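Local coordinates for protein internalin (Listeria monocytogenes serotype 4b, PDB 4FMZ) that probably acts in adhesion to and invasion of host cells as an internalin, through a curved leucine-rich repeat solenoid, at residues 42-47 and 64-69; 184-189 and 206-211; 302-307 and 327-332. All coordinates share one frame; numbering follows the deposited sequence. Where two conformers were deposited one is given.

Interaction 1: 42-47 and 64-69; sequences ELESIT and YLTNLE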
ATOM      1  N   GLU A  42      14.627  -2.372 -35.062  1.00 26.43           N
ATOM      2  CA  GLU A  42      13.641  -1.438 -34.522  1.00 25.02           C
ATOM      3  C   GLU A  42      12.953  -2.000 -33.276  1.00 29.19           C
ATOM      4  O   GLU A  42      12.743  -1.257 -32.309  1.00 27.71           O
ATOM      5  CB  GLU A  42      12.597  -1.077 -35.584  1.00 26.16           C
ATOM      6  CG  GLU A  42      13.142  -0.170 -36.673  1.00 34.02           C
ATOM      7  CD  GLU A  42      12.192   0.081 -37.827  1.00 47.64           C
ATOM      8  OE1 GLU A  42      11.474  -0.864 -38.232  1.00 28.71           O
ATOM      9  OE2 GLU A  42      12.162   1.229 -38.325  1.00 43.00           O
ATOM     10  N   LEU A  43      12.629  -3.310 -33.274  1.00 26.14           N
ATOM     11  CA  LEU A  43      11.986  -3.935 -32.113  1.00 25.55           C
ATOM     12  C   LEU A  43      12.953  -4.027 -30.936  1.00 28.13           C
ATOM     13  O   LEU A  43      12.546  -3.820 -29.792  1.00 23.99           O
ATOM     14  CB  LEU A  43      11.404  -5.321 -32.445  1.00 25.42           C
ATOM     15  CG  LEU A  43      10.219  -5.315 -33.414  1.00 29.89           C
ATOM     16  CD1 LEU A  43       9.845  -6.719 -33.808  1.00 31.13           C
ATOM     17  CD2 LEU A  43       9.002  -4.577 -32.842  1.00 30.69           C
ATOM     18  N   GLU A  44      14.252  -4.251 -31.232  1.00 26.47           N
ATOM     19  CA  GLU A  44      15.294  -4.315 -30.206  1.00 27.26           C
ATOM     20  C   GLU A  44      15.671  -2.911 -29.673  1.00 33.53           C
ATOM     21  O   GLU A  44      16.408  -2.820 -28.695  1.00 33.06           O
ATOM     22  CB  GLU A  44      16.527  -5.033 -30.744  1.00 28.71           C
ATOM     23  CG  GLU A  44      16.333  -6.536 -30.850  1.00 37.12           C
ATOM     24  CD  GLU A  44      17.472  -7.290 -31.518  1.00 46.52           C
ATOM     25  OE1 GLU A  44      18.426  -6.647 -32.020  1.00 30.73           O
ATOM     26  OE2 GLU A  44      17.397  -8.537 -31.552  1.00 43.07           O
ATOM     27  N   SER A  45      15.132  -1.825 -30.281  1.00 31.53           N
ATOM     28  CA  SER A  45      15.388  -0.456 -29.824  1.00 31.30           C
ATOM     29  C   SER A  45      14.407  -0.024 -28.707  1.00 33.25           C
ATOM     30  O   SER A  45      14.641   1.009 -28.068  1.00 32.39           O
ATOM     31  CB  SER A  45      15.318   0.528 -30.989  1.00 35.53           C
ATOM     32  OG  SER A  45      13.988   0.840 -31.380  1.00 42.41           O
ATOM     33  N   ILE A  46      13.323  -0.811 -28.478  1.00 27.71           N
ATOM     34  CA  ILE A  46      12.301  -0.511 -27.471  0.50 27.12           C
ATOM     35  C   ILE A  46      12.757  -0.970 -26.081  1.00 31.42           C
ATOM     36  O   ILE A  46      12.772  -2.167 -25.792  1.00 33.02           O
ATOM     37  CB  ILE A  46      10.917  -1.126 -27.843  0.50 29.09           C
ATOM     38  CG1 ILE A  46      10.496  -0.825 -29.307  0.50 29.30           C
ATOM     39  CG2 ILE A  46       9.826  -0.738 -26.825  0.50 28.50           C
ATOM     40  CD1 ILE A  46      10.446   0.626 -29.682  0.50 34.52           C
ATOM     41  N   THR A  47      13.089  -0.013 -25.212  1.00 28.71           N
ATOM     42  CA  THR A  47      13.499  -0.274 -23.823  1.00 28.52           C
ATOM     43  C   THR A  47      12.340   0.041 -22.870  1.00 32.36           C
ATOM     44  O   THR A  47      12.341  -0.418 -21.722  1.00 33.01           O
ATOM     45  CB  THR A  47      14.759   0.517 -23.465  1.00 35.92           C
ATOM     46  OG1 THR A  47      14.502   1.912 -23.566  1.00 35.81           O
ATOM     47  CG2 THR A  47      15.953   0.140 -24.326  1.00 33.95           C
ATOM     48  N   TYR A  64       9.655 -10.291 -28.896  1.00 26.55           N
ATOM     49  CA  TYR A  64      10.673  -9.707 -29.794  1.00 27.07           C
ATOM     50  C   TYR A  64      11.333  -8.438 -29.240  1.00 30.21           C
ATOM     51  O   TYR A  64      12.368  -7.987 -29.762  1.00 30.55           O
ATOM     52  CB  TYR A  64      10.081  -9.385 -31.160  1.00 29.04           C
ATOM     53  CG  TYR A  64       9.770 -10.626 -31.954  1.00 31.36           C
ATOM     54  CD1 TYR A  64      10.791 -11.387 -32.524  1.00 34.18           C
ATOM     55  CD2 TYR A  64       8.460 -11.055 -32.125  1.00 31.82           C
ATOM     56  CE1 TYR A  64      10.509 -12.509 -33.292  1.00 35.37           C
ATOM     57  CE2 TYR A  64       8.164 -12.182 -32.880  1.00 33.36           C
ATOM     58  CZ  TYR A  64       9.195 -12.901 -33.466  1.00 41.59           C
ATOM     59  OH  TYR A  64       8.928 -14.032 -34.174  1.00 41.69           O
ATOM     60  N   LEU A  65      10.734  -7.871 -28.183  1.00 26.53           N
ATOM     61  CA  LEU A  65      11.263  -6.682 -27.524  1.00 26.64           C
ATOM     62  C   LEU A  65      12.299  -7.135 -26.489  1.00 31.43           C
ATOM     63  O   LEU A  65      12.129  -6.917 -25.294  1.00 31.38           O
ATOM     64  CB  LEU A  65      10.098  -5.883 -26.888  1.00 25.82           C
ATOM     65  CG  LEU A  65       9.379  -4.865 -27.789  1.00 31.17           C
ATOM     66  CD1 LEU A  65       8.769  -5.514 -29.033  1.00 31.81           C
ATOM     67  CD2 LEU A  65       8.302  -4.159 -27.034  1.00 29.86           C
ATOM     68  N   THR A  66      13.380  -7.785 -26.963  1.00 29.84           N
ATOM     69  CA  THR A  66      14.412  -8.381 -26.122  1.00 30.33           C
ATOM     70  C   THR A  66      15.158  -7.367 -25.251  1.00 34.16           C
ATOM     71  O   THR A  66      15.664  -7.779 -24.207  1.00 33.82           O
ATOM     72  CB  THR A  66      15.370  -9.216 -26.952  1.00 38.47           C
ATOM     73  OG1 THR A  66      15.883  -8.422 -28.022  1.00 35.85           O
ATOM     74  CG2 THR A  66      14.714 -10.474 -27.488  1.00 35.99           C
ATOM     75  N   ASN A  67      15.167  -6.060 -25.604  1.00 29.32           N
ATOM     76  CA  ASN A  67      15.850  -5.062 -24.779  1.00 28.87           C
ATOM     77  C   ASN A  67      14.902  -4.298 -23.855  1.00 31.22           C
ATOM     78  O   ASN A  67      15.315  -3.319 -23.231  1.00 30.78           O
ATOM     79  CB  ASN A  67      16.626  -4.103 -25.655  1.00 28.16           C
ATOM     80  CG  ASN A  67      17.871  -4.732 -26.215  1.00 40.04           C
ATOM     81  OD1 ASN A  67      18.621  -5.431 -25.532  1.00 34.45           O
ATOM     82  ND2 ASN A  67      18.078  -4.536 -27.495  1.00 31.40           N
ATOM     83  N   LEU A  68      13.644  -4.741 -23.757  1.00 27.68           N
ATOM     84  CA  LEU A  68      12.628  -4.103 -22.917  1.00 27.18           C
ATOM     85  C   LEU A  68      13.009  -4.208 -21.453  1.00 31.29           C
ATOM     86  O   LEU A  68      13.309  -5.302 -20.963  1.00 30.95           O
ATOM     87  CB  LEU A  68      11.251  -4.741 -23.161  1.00 26.58           C
ATOM     88  CG  LEU A  68      10.017  -4.000 -22.673  1.00 30.07           C
ATOM     89  CD1 LEU A  68       9.807  -2.683 -23.439  1.00 30.79           C
ATOM     90  CD2 LEU A  68       8.799  -4.877 -22.825  1.00 31.83           C
ATOM     91  N   GLU A  69      13.015  -3.054 -20.769  1.00 28.38           N
ATOM     92  CA  GLU A  69      13.355  -2.930 -19.350  1.00 27.30           C
ATOM     93  C   GLU A  69      12.155  -2.467 -18.542  1.00 29.88           C
ATOM     94  O   GLU A  69      12.023  -2.811 -17.372  1.00 28.86           O
ATOM     95  CB  GLU A  69      14.484  -1.908 -19.163  1.00 28.70           C
ATOM     96  CG  GLU A  69      15.832  -2.283 -19.762  1.00 37.71           C
ATOM     97  CD  GLU A  69      16.867  -1.173 -19.675  1.00 53.37           C
ATOM     98  OE1 GLU A  69      16.705  -0.257 -18.836  1.00 45.77           O
ATOM     99  OE2 GLU A  69      17.853  -1.224 -20.444  1.00 47.18           O
TER
HETATM  100  O   HOH W   1      13.479  -4.292 -27.226  1.00 21.11           O
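At the junction between the helical N-terminal domain and the leucine-rich repeat solenoid of this internalin, Glu44 and Ile46 lie against Leu65, Asn67 and Leu68. Each segment holds a type I beta turn, Leu43 to Ile46 in one and Leu65 to Leu68 in the other. Asn67 supplies the side-chain hydrogen bond between them. With CG anti to its own carbonyl carbon (chi1 -74°), its amide lies on the side of the Glu44 carbonyl. Asn67 ND2 donates to Glu44 O at 2.7 Å, nearly straight at 170°. The donor sits in the carbonyl plane on a lone pair, and the oxygen lies close to the plane of the amide. Asn67 OD1 accepts from Lys89, so both ends of the amide are held.

One water joins the two turns. This water donates to Leu43 O and, at 2.7 Å, to Ile46 O. The same water oxygen accepts from Asn67 N at 2.9 Å.

Apolar branches meet beside these polar links. Leu43 CD2 meets Leu65 CD1 at 3.9 Å, the two side chains crossing at about a right angle. In the conformer given, Ile46 CG2 lies 3.8 Å from Leu65 CD2 and also touches Leu68 CD1. The Ile46 and Leu68 side chains run side by side in one direction. Leu65 also touches Phe16 and Ile25, and Ile46 touches Val28, so the cluster continues into the N-terminal domain. Leu43 CD1 packs on Tyr64 CB, while Tyr64 OH bonds to Thr7. Glu44 CG rests on Thr66 OG1 at 3.4 Å, and the Glu44 carboxylate bonds to Gln40. Just ahead of strand 70-72, Glu69 N donates to Thr47 O at 2.9 Å, with 164° at the hydrogen.

Interaction 2: 184-189 and 206-211; sequences LNYNQI and AYVNQI. With EDO (1,2-ethanediol), chain E.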
ATOM      1  N   LEU A 184      -1.003  -3.759   4.700  1.00 21.10           N
ATOM      2  CA  LEU A 184      -1.679  -5.029   4.949  1.00 21.25           C
ATOM      3  C   LEU A 184      -3.164  -4.784   5.224  1.00 24.61           C
ATOM      4  O   LEU A 184      -3.797  -5.528   5.982  1.00 24.02           O
ATOM      5  CB  LEU A 184      -1.010  -5.783   6.108  1.00 21.51           C
ATOM      6  CG  LEU A 184       0.410  -6.337   5.818  1.00 25.87           C
ATOM      7  CD1 LEU A 184       0.958  -7.047   7.027  1.00 25.96           C
ATOM      8  CD2 LEU A 184       0.428  -7.288   4.604  1.00 26.27           C
ATOM      9  N   ASN A 185      -3.723  -3.762   4.568  1.00 20.38           N
ATOM     10  CA  ASN A 185      -5.126  -3.367   4.753  1.00 19.62           C
ATOM     11  C   ASN A 185      -6.099  -4.445   4.304  1.00 23.66           C
ATOM     12  O   ASN A 185      -5.867  -5.109   3.296  1.00 21.78           O
ATOM     13  CB  ASN A 185      -5.437  -2.083   3.969  1.00 20.36           C
ATOM     14  CG  ASN A 185      -4.730  -0.850   4.455  1.00 32.14           C
ATOM     15  OD1 ASN A 185      -4.311  -0.742   5.613  1.00 18.71           O
ATOM     16  ND2 ASN A 185      -4.608   0.128   3.577  1.00 20.42           N
ATOM     17  N   TYR A 186      -7.204  -4.583   5.044  1.00 23.02           N
ATOM     18  CA  TYR A 186      -8.356  -5.431   4.740  1.00 23.20           C
ATOM     19  C   TYR A 186      -7.984  -6.892   4.387  1.00 25.81           C
ATOM     20  O   TYR A 186      -8.388  -7.410   3.343  1.00 23.76           O
ATOM     21  CB  TYR A 186      -9.189  -4.786   3.598  1.00 23.94           C
ATOM     22  CG  TYR A 186     -10.671  -5.120   3.590  1.00 26.40           C
ATOM     23  CD1 TYR A 186     -11.149  -6.295   4.165  1.00 28.93           C
ATOM     24  CD2 TYR A 186     -11.586  -4.302   2.930  1.00 27.45           C
ATOM     25  CE1 TYR A 186     -12.500  -6.626   4.123  1.00 29.37           C
ATOM     26  CE2 TYR A 186     -12.944  -4.617   2.894  1.00 28.52           C
ATOM     27  CZ  TYR A 186     -13.395  -5.782   3.492  1.00 35.19           C
ATOM     28  OH  TYR A 186     -14.733  -6.104   3.495  1.00 37.52           O
ATOM     29  N   ASN A 187      -7.291  -7.572   5.291  1.00 23.09           N
ATOM     30  CA  ASN A 187      -6.981  -8.982   5.081  1.00 23.62           C
ATOM     31  C   ASN A 187      -7.728  -9.782   6.161  1.00 28.13           C
ATOM     32  O   ASN A 187      -8.817  -9.360   6.551  1.00 27.39           O
ATOM     33  CB  ASN A 187      -5.465  -9.192   5.070  1.00 23.59           C
ATOM     34  CG  ASN A 187      -4.818  -8.585   3.841  1.00 36.60           C
ATOM     35  OD1 ASN A 187      -5.251  -8.811   2.710  1.00 29.34           O
ATOM     36  ND2 ASN A 187      -3.776  -7.787   4.026  1.00 28.53           N
ATOM     37  N   GLN A 188      -7.171 -10.909   6.643  1.00 26.40           N
ATOM     38  CA  GLN A 188      -7.773 -11.727   7.712  1.00 26.57           C
ATOM     39  C   GLN A 188      -6.717 -11.933   8.821  1.00 29.62           C
ATOM     40  O   GLN A 188      -6.617 -13.014   9.405  1.00 28.95           O
ATOM     41  CB  GLN A 188      -8.270 -13.082   7.134  1.00 28.79           C
ATOM     42  CG  GLN A 188      -9.279 -12.986   5.975  1.00 42.58           C
ATOM     43  CD  GLN A 188     -10.589 -12.328   6.358  1.00 68.65           C
ATOM     44  OE1 GLN A 188     -11.188 -12.625   7.399  1.00 68.28           O
ATOM     45  NE2 GLN A 188     -11.076 -11.428   5.510  1.00 59.29           N
ATOM     46  N   ILE A 189      -5.925 -10.878   9.103  1.00 25.42           N
ATOM     47  CA  ILE A 189      -4.802 -10.946  10.031  1.00 24.38           C
ATOM     48  C   ILE A 189      -5.260 -10.784  11.490  1.00 28.21           C
ATOM     49  O   ILE A 189      -5.840  -9.770  11.874  1.00 26.10           O
ATOM     50  CB  ILE A 189      -3.685  -9.926   9.655  1.00 26.49           C
ATOM     51  CG1 ILE A 189      -3.192 -10.134   8.204  1.00 26.69           C
ATOM     52  CG2 ILE A 189      -2.498 -10.025  10.614  1.00 25.01           C
ATOM     53  CD1 ILE A 189      -2.573  -8.899   7.576  1.00 34.52           C
ATOM     54  N   ALA A 206      -2.588  -1.203   8.268  1.00 19.96           N
ATOM     55  CA  ALA A 206      -3.170  -2.535   8.413  1.00 19.71           C
ATOM     56  C   ALA A 206      -4.588  -2.405   8.946  1.00 24.60           C
ATOM     57  O   ALA A 206      -5.024  -3.214   9.772  1.00 24.24           O
ATOM     58  CB  ALA A 206      -2.308  -3.399   9.345  1.00 20.58           C
ATOM     59  N   TYR A 207      -5.330  -1.398   8.447  1.00 22.38           N
ATOM     60  CA  TYR A 207      -6.703  -1.220   8.896  1.00 22.20           C
ATOM     61  C   TYR A 207      -7.583  -2.363   8.380  1.00 25.57           C
ATOM     62  O   TYR A 207      -7.248  -2.990   7.371  1.00 23.86           O
ATOM     63  CB  TYR A 207      -7.286   0.167   8.533  1.00 23.78           C
ATOM     64  CG  TYR A 207      -7.296   0.548   7.068  1.00 24.59           C
ATOM     65  CD1 TYR A 207      -8.157  -0.079   6.169  1.00 26.35           C
ATOM     66  CD2 TYR A 207      -6.574   1.645   6.611  1.00 25.47           C
ATOM     67  CE1 TYR A 207      -8.207   0.298   4.827  1.00 26.22           C
ATOM     68  CE2 TYR A 207      -6.662   2.071   5.282  1.00 26.38           C
ATOM     69  CZ  TYR A 207      -7.462   1.379   4.388  1.00 32.42           C
ATOM     70  OH  TYR A 207      -7.512   1.759   3.070  1.00 33.54           O
ATOM     71  N   VAL A 208      -8.694  -2.644   9.103  1.00 23.05           N
ATOM     72  CA  VAL A 208      -9.705  -3.651   8.757  1.00 22.77           C
ATOM     73  C   VAL A 208      -9.071  -5.062   8.747  1.00 26.86           C
ATOM     74  O   VAL A 208      -8.956  -5.730   7.725  1.00 27.21           O
ATOM     75  CB  VAL A 208     -10.505  -3.310   7.455  1.00 25.84           C
ATOM     76  CG1 VAL A 208     -11.657  -4.284   7.225  1.00 25.62           C
ATOM     77  CG2 VAL A 208     -11.062  -1.893   7.521  1.00 25.72           C
ATOM     78  N   ASN A 209      -8.653  -5.499   9.929  1.00 23.04           N
ATOM     79  CA  ASN A 209      -8.135  -6.838  10.157  1.00 22.96           C
ATOM     80  C   ASN A 209      -8.772  -7.315  11.467  1.00 27.65           C
ATOM     81  O   ASN A 209      -9.832  -6.792  11.847  1.00 27.28           O
ATOM     82  CB  ASN A 209      -6.586  -6.859  10.159  1.00 22.40           C
ATOM     83  CG  ASN A 209      -6.006  -6.829   8.772  1.00 33.89           C
ATOM     84  OD1 ASN A 209      -6.093  -7.805   8.031  1.00 23.56           O
ATOM     85  ND2 ASN A 209      -5.428  -5.706   8.374  1.00 23.58           N
ATOM     86  N   GLN A 210      -8.164  -8.291  12.140  1.00 24.40           N
ATOM     87  CA  GLN A 210      -8.658  -8.838  13.406  1.00 24.84           C
ATOM     88  C   GLN A 210      -7.522  -8.795  14.447  1.00 27.79           C
ATOM     89  O   GLN A 210      -7.407  -9.691  15.286  1.00 27.76           O
ATOM     90  CB  GLN A 210      -9.163 -10.289  13.185  1.00 26.87           C
ATOM     91  CG  GLN A 210     -10.402 -10.411  12.290  1.00 34.96           C
ATOM     92  CD  GLN A 210     -10.542 -11.799  11.700  1.00 50.17           C
ATOM     93  OE1 GLN A 210     -10.712 -12.799  12.409  1.00 47.39           O
ATOM     94  NE2 GLN A 210     -10.476 -11.894  10.379  1.00 32.80           N
ATOM     95  N   ILE A 211      -6.676  -7.749  14.375  1.00 23.55           N
ATOM     96  CA  ILE A 211      -5.501  -7.577  15.230  1.00 23.41           C
ATOM     97  C   ILE A 211      -5.915  -7.176  16.663  1.00 28.15           C
ATOM     98  O   ILE A 211      -6.612  -6.174  16.867  1.00 27.13           O
ATOM     99  CB  ILE A 211      -4.497  -6.567  14.590  1.00 25.92           C
ATOM    100  CG1 ILE A 211      -3.997  -7.085  13.195  1.00 25.62           C
ATOM    101  CG2 ILE A 211      -3.289  -6.319  15.514  1.00 26.42           C
ATOM    102  CD1 ILE A 211      -3.457  -5.987  12.244  1.00 30.63           C
TER
HETATM  103  C1  EDO E 403     -12.725  -8.791   8.394  1.00 43.14           C
HETATM  104  O1  EDO E 403     -12.695  -9.678   7.283  1.00 44.10           O
HETATM  105  C2  EDO E 403     -11.301  -8.257   8.657  1.00 40.57           C
HETATM  106  O2  EDO E 403     -10.435  -9.350   8.925  1.00 36.94           O
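Asn209 CG is anti to its own carbonyl carbon (chi1 -79°), and its amide lies against the backbone of 184-189. Tyr207 CG sits between its backbone N and carbonyl carbon (chi1 57°), which turns the ring toward Asn185.

The buried amide of Asn209 makes four hydrogen bonds. Asn209 ND2 donates to Leu184 O at 2.9 Å and also to Ala206 O in its own segment. Asn209 OD1 accepts from Asn187 N at 3.0 Å and from Ile189 N at 3.3 Å. Two carbonyl oxygens at ND2 and two N-H donors at OD1 set the flip of the amide. The two donors reach OD1 from opposite faces of its plane. This is the conserved asparagine of the leucine-rich repeat consensus, which ties the loop after strand 203-205 to the equivalent loop of the preceding repeat. Asn187 holds the equivalent place one repeat earlier and bonds to Val162 O and Ser165. Asn231 follows one repeat later and bonds to Ala206 O and Ile211 N.

Backbone bonds extend the link, with Tyr186 N to Tyr207 O at 2.8 Å and Gln210 N to Ile189 O. The Asn185 amide stacks on the Tyr207 ring, 16° from parallel, its CG 3.4 Å above the ring centre. Asn185 OD1 accepts from Tyr207 N and from Thr205 OG1. Val208 CG1 makes a CH-pi contact over one face of the Tyr186 ring, 3.9 Å from the centroid. An ethanediol, probably from the crystallisation liquor, bridges the glutamines: Gln188 NE2 donates to its O1, and Gln210 NE2 donates to its O2 at 2.9 Å.

Interaction 3: 302-307 and 327-332; sequences EDMEVI and RPLASL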
ATOM      1  N   GLU A 302     -15.975  18.146  31.406  1.00 22.84           N
ATOM      2  CA  GLU A 302     -14.712  18.295  32.129  1.00 23.09           C
ATOM      3  C   GLU A 302     -13.485  18.011  31.245  1.00 28.29           C
ATOM      4  O   GLU A 302     -12.361  18.318  31.648  1.00 30.12           O
ATOM      5  CB  GLU A 302     -14.686  17.372  33.371  1.00 24.38           C
ATOM      6  CG  GLU A 302     -14.582  15.877  33.065  1.00 33.90           C
ATOM      7  CD  GLU A 302     -15.832  15.125  32.642  1.00 56.38           C
ATOM      8  OE1 GLU A 302     -16.903  15.753  32.457  1.00 46.49           O
ATOM      9  OE2 GLU A 302     -15.733  13.886  32.499  1.00 49.56           O
ATOM     10  N   ASP A 303     -13.685  17.422  30.057  1.00 23.38           N
ATOM     11  CA  ASP A 303     -12.574  17.078  29.176  1.00 21.52           C
ATOM     12  C   ASP A 303     -12.318  18.120  28.124  1.00 24.32           C
ATOM     13  O   ASP A 303     -11.406  17.942  27.313  1.00 24.91           O
ATOM     14  CB  ASP A 303     -12.885  15.739  28.473  1.00 22.88           C
ATOM     15  CG  ASP A 303     -13.220  14.610  29.427  1.00 32.53           C
ATOM     16  OD1 ASP A 303     -12.419  14.359  30.364  1.00 32.27           O
ATOM     17  OD2 ASP A 303     -14.279  13.981  29.243  1.00 33.64           O
HETATM   18  N   MSE A 304     -13.119  19.192  28.103  1.00 17.47           N
HETATM   19  CA  MSE A 304     -13.029  20.188  27.050  0.50 17.56           C
HETATM   20  C   MSE A 304     -11.906  21.201  27.241  1.00 23.64           C
HETATM   21  O   MSE A 304     -11.319  21.649  26.243  1.00 24.26           O
HETATM   22  CB  MSE A 304     -14.368  20.888  26.891  0.50 19.38           C
HETATM   23  CG  MSE A 304     -14.807  20.932  25.464  0.50 25.10           C
HETATM   24 SE   MSE A 304     -15.444  19.289  24.554  0.38 30.60          SE
HETATM   25  CE  MSE A 304     -14.382  17.842  25.245  0.50 27.30           C
ATOM     26  N   GLU A 305     -11.580  21.528  28.491  1.00 24.06           N
ATOM     27  CA  GLU A 305     -10.522  22.488  28.835  1.00 26.19           C
ATOM     28  C   GLU A 305      -9.175  22.112  28.203  1.00 30.47           C
ATOM     29  O   GLU A 305      -8.485  22.996  27.692  1.00 29.43           O
ATOM     30  CB  GLU A 305     -10.383  22.595  30.365  1.00 28.40           C
ATOM     31  CG  GLU A 305      -9.711  23.872  30.841  1.00 45.80           C
ATOM     32  CD  GLU A 305      -9.467  23.929  32.337  1.00 77.70           C
ATOM     33  OE1 GLU A 305     -10.449  24.077  33.103  1.00 81.45           O
ATOM     34  OE2 GLU A 305      -8.288  23.831  32.747  1.00 79.09           O
ATOM     35  N   VAL A 306      -8.811  20.813  28.220  1.00 28.42           N
ATOM     36  CA  VAL A 306      -7.541  20.345  27.649  1.00 27.43           C
ATOM     37  C   VAL A 306      -7.558  20.532  26.104  1.00 29.92           C
ATOM     38  O   VAL A 306      -6.554  20.990  25.545  1.00 29.14           O
ATOM     39  CB  VAL A 306      -7.144  18.898  28.092  1.00 30.84           C
ATOM     40  CG1 VAL A 306      -8.159  17.845  27.654  1.00 30.81           C
ATOM     41  CG2 VAL A 306      -5.748  18.536  27.595  1.00 30.68           C
ATOM     42  N   ILE A 307      -8.702  20.253  25.437  1.00 26.16           N
ATOM     43  CA  ILE A 307      -8.792  20.411  23.971  1.00 25.05           C
ATOM     44  C   ILE A 307      -8.662  21.891  23.592  1.00 28.68           C
ATOM     45  O   ILE A 307      -8.020  22.200  22.595  1.00 27.23           O
ATOM     46  CB  ILE A 307     -10.062  19.770  23.345  1.00 27.25           C
ATOM     47  CG1 ILE A 307     -10.166  18.280  23.725  1.00 26.67           C
ATOM     48  CG2 ILE A 307     -10.038  19.924  21.820  1.00 27.10           C
ATOM     49  CD1 ILE A 307     -11.412  17.569  23.266  1.00 23.69           C
ATOM     50  N   ARG A 327     -17.976  25.662  25.494  1.00 23.12           N
ATOM     51  CA  ARG A 327     -17.378  26.991  25.705  1.00 23.96           C
ATOM     52  C   ARG A 327     -15.833  26.936  25.871  1.00 27.67           C
ATOM     53  O   ARG A 327     -15.198  27.784  25.248  1.00 27.49           O
ATOM     54  CB  ARG A 327     -18.015  27.749  26.857  1.00 25.06           C
ATOM     55  CG  ARG A 327     -19.373  28.347  26.473  1.00 29.10           C
ATOM     56  CD  ARG A 327     -20.084  28.981  27.650  1.00 27.73           C
ATOM     57  NE  ARG A 327     -20.502  27.994  28.650  1.00 32.54           N
ATOM     58  CZ  ARG A 327     -21.132  28.303  29.778  1.00 42.77           C
ATOM     59  NH1 ARG A 327     -21.426  29.566  30.056  1.00 30.19           N
ATOM     60  NH2 ARG A 327     -21.471  27.350  30.639  1.00 26.77           N
ATOM     61  N   PRO A 328     -15.186  25.937  26.547  1.00 24.10           N
ATOM     62  CA  PRO A 328     -13.703  25.921  26.587  1.00 23.55           C
ATOM     63  C   PRO A 328     -13.029  25.771  25.202  1.00 28.18           C
ATOM     64  O   PRO A 328     -11.829  26.046  25.091  1.00 27.81           O
ATOM     65  CB  PRO A 328     -13.386  24.715  27.486  1.00 24.67           C
ATOM     66  CG  PRO A 328     -14.601  24.530  28.318  1.00 29.64           C
ATOM     67  CD  PRO A 328     -15.734  24.842  27.374  1.00 25.40           C
ATOM     68  N   LEU A 329     -13.790  25.382  24.146  1.00 24.95           N
ATOM     69  CA  LEU A 329     -13.253  25.217  22.779  1.00 25.13           C
ATOM     70  C   LEU A 329     -13.264  26.518  21.976  1.00 30.95           C
ATOM     71  O   LEU A 329     -12.817  26.520  20.826  1.00 31.18           O
ATOM     72  CB  LEU A 329     -14.029  24.146  21.989  1.00 24.68           C
ATOM     73  CG  LEU A 329     -14.218  22.777  22.617  1.00 28.04           C
ATOM     74  CD1 LEU A 329     -15.089  21.900  21.743  1.00 27.68           C
ATOM     75  CD2 LEU A 329     -12.881  22.100  22.870  1.00 28.63           C
ATOM     76  N   ALA A 330     -13.772  27.620  22.563  1.00 28.88           N
ATOM     77  CA  ALA A 330     -13.850  28.929  21.892  1.00 29.33           C
ATOM     78  C   ALA A 330     -12.459  29.435  21.459  1.00 33.41           C
ATOM     79  O   ALA A 330     -12.356  30.189  20.485  1.00 31.99           O
ATOM     80  CB  ALA A 330     -14.517  29.945  22.805  1.00 30.33           C
ATOM     81  N   SER A 331     -11.397  28.999  22.160  1.00 29.52           N
ATOM     82  CA  SER A 331     -10.007  29.370  21.869  1.00 29.76           C
ATOM     83  C   SER A 331      -9.452  28.697  20.605  1.00 34.35           C
ATOM     84  O   SER A 331      -8.400  29.100  20.124  1.00 33.93           O
ATOM     85  CB  SER A 331      -9.113  29.028  23.052  1.00 32.97           C
ATOM     86  OG  SER A 331      -9.397  27.723  23.533  1.00 40.65           O
ATOM     87  N   LEU A 332     -10.130  27.681  20.063  1.00 31.07           N
ATOM     88  CA  LEU A 332      -9.628  26.997  18.873  1.00 31.13           C
ATOM     89  C   LEU A 332      -9.930  27.849  17.623  1.00 40.08           C
ATOM     90  O   LEU A 332     -10.969  27.709  16.975  1.00 41.12           O
ATOM     91  CB  LEU A 332     -10.190  25.573  18.801  1.00 29.80           C
ATOM     92  CG  LEU A 332      -9.933  24.712  20.049  1.00 32.29           C
ATOM     93  CD1 LEU A 332     -10.550  23.367  19.908  1.00 31.29           C
ATOM     94  CD2 LEU A 332      -8.437  24.584  20.345  1.00 34.18           C
TER
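Leu329 packs against both Met304 and Ile307, and these three side chains bury the most surface in the contact. Met304 is present as selenomethionine. It was modelled in two conformers, so the very short approach of its CG to Leu329 CG and CD2 is doubtful. In the conformer given, its chain bends at chi2 and chi3, and Met304 SE lies 3.9 Å from Leu329 CD1. Leu329 CD2 also touches Ile307 CB at 3.7 Å. The same methyl meets Ile307 CG2, so one branch of Leu329 serves both partners.

Two neighbours widen the contact. Pro328 CG packs on Met304 CB at 3.9 Å. Leu332 CD1 meets Ile307 CG2 at 4.0 Å.

The contact stacks the short, weakly bonded helix 304-308 on the 3-10 segment 327-329, both on connections between strands of the leucine-rich repeat solenoid. Ile307 and Leu332 also touch Leu316 of strand 315-317. Leu318 touches both Ile307 and Leu329. The patch is therefore part of the hydrophobic interior of the solenoid.

No hydrogen bond joins the two segments. With mostly apolar side chains meeting, the contact probably depends mainly on burial of apolar surface, not on directed polar bonds.

The three contacts come in series along the chain. None nests in or crosses another. Interaction 1 closes a loop that contains strand 48-50, the first of the solenoid, and joins the helical N-terminal domain to the first turns. Interaction 2 closes a loop around strand 203-205 and ties two consecutive turns about mid-chain, just after their strands. Interaction 3 closes a loop around strand 315-317 near the C-terminal end, between the strand connections of neighbouring turns. Interactions 1 and 3 lie on opposite sides of the chain's centre, with their own centres about 65 Å apart. Each contact joins parts close along the chain; none spans the long solenoid.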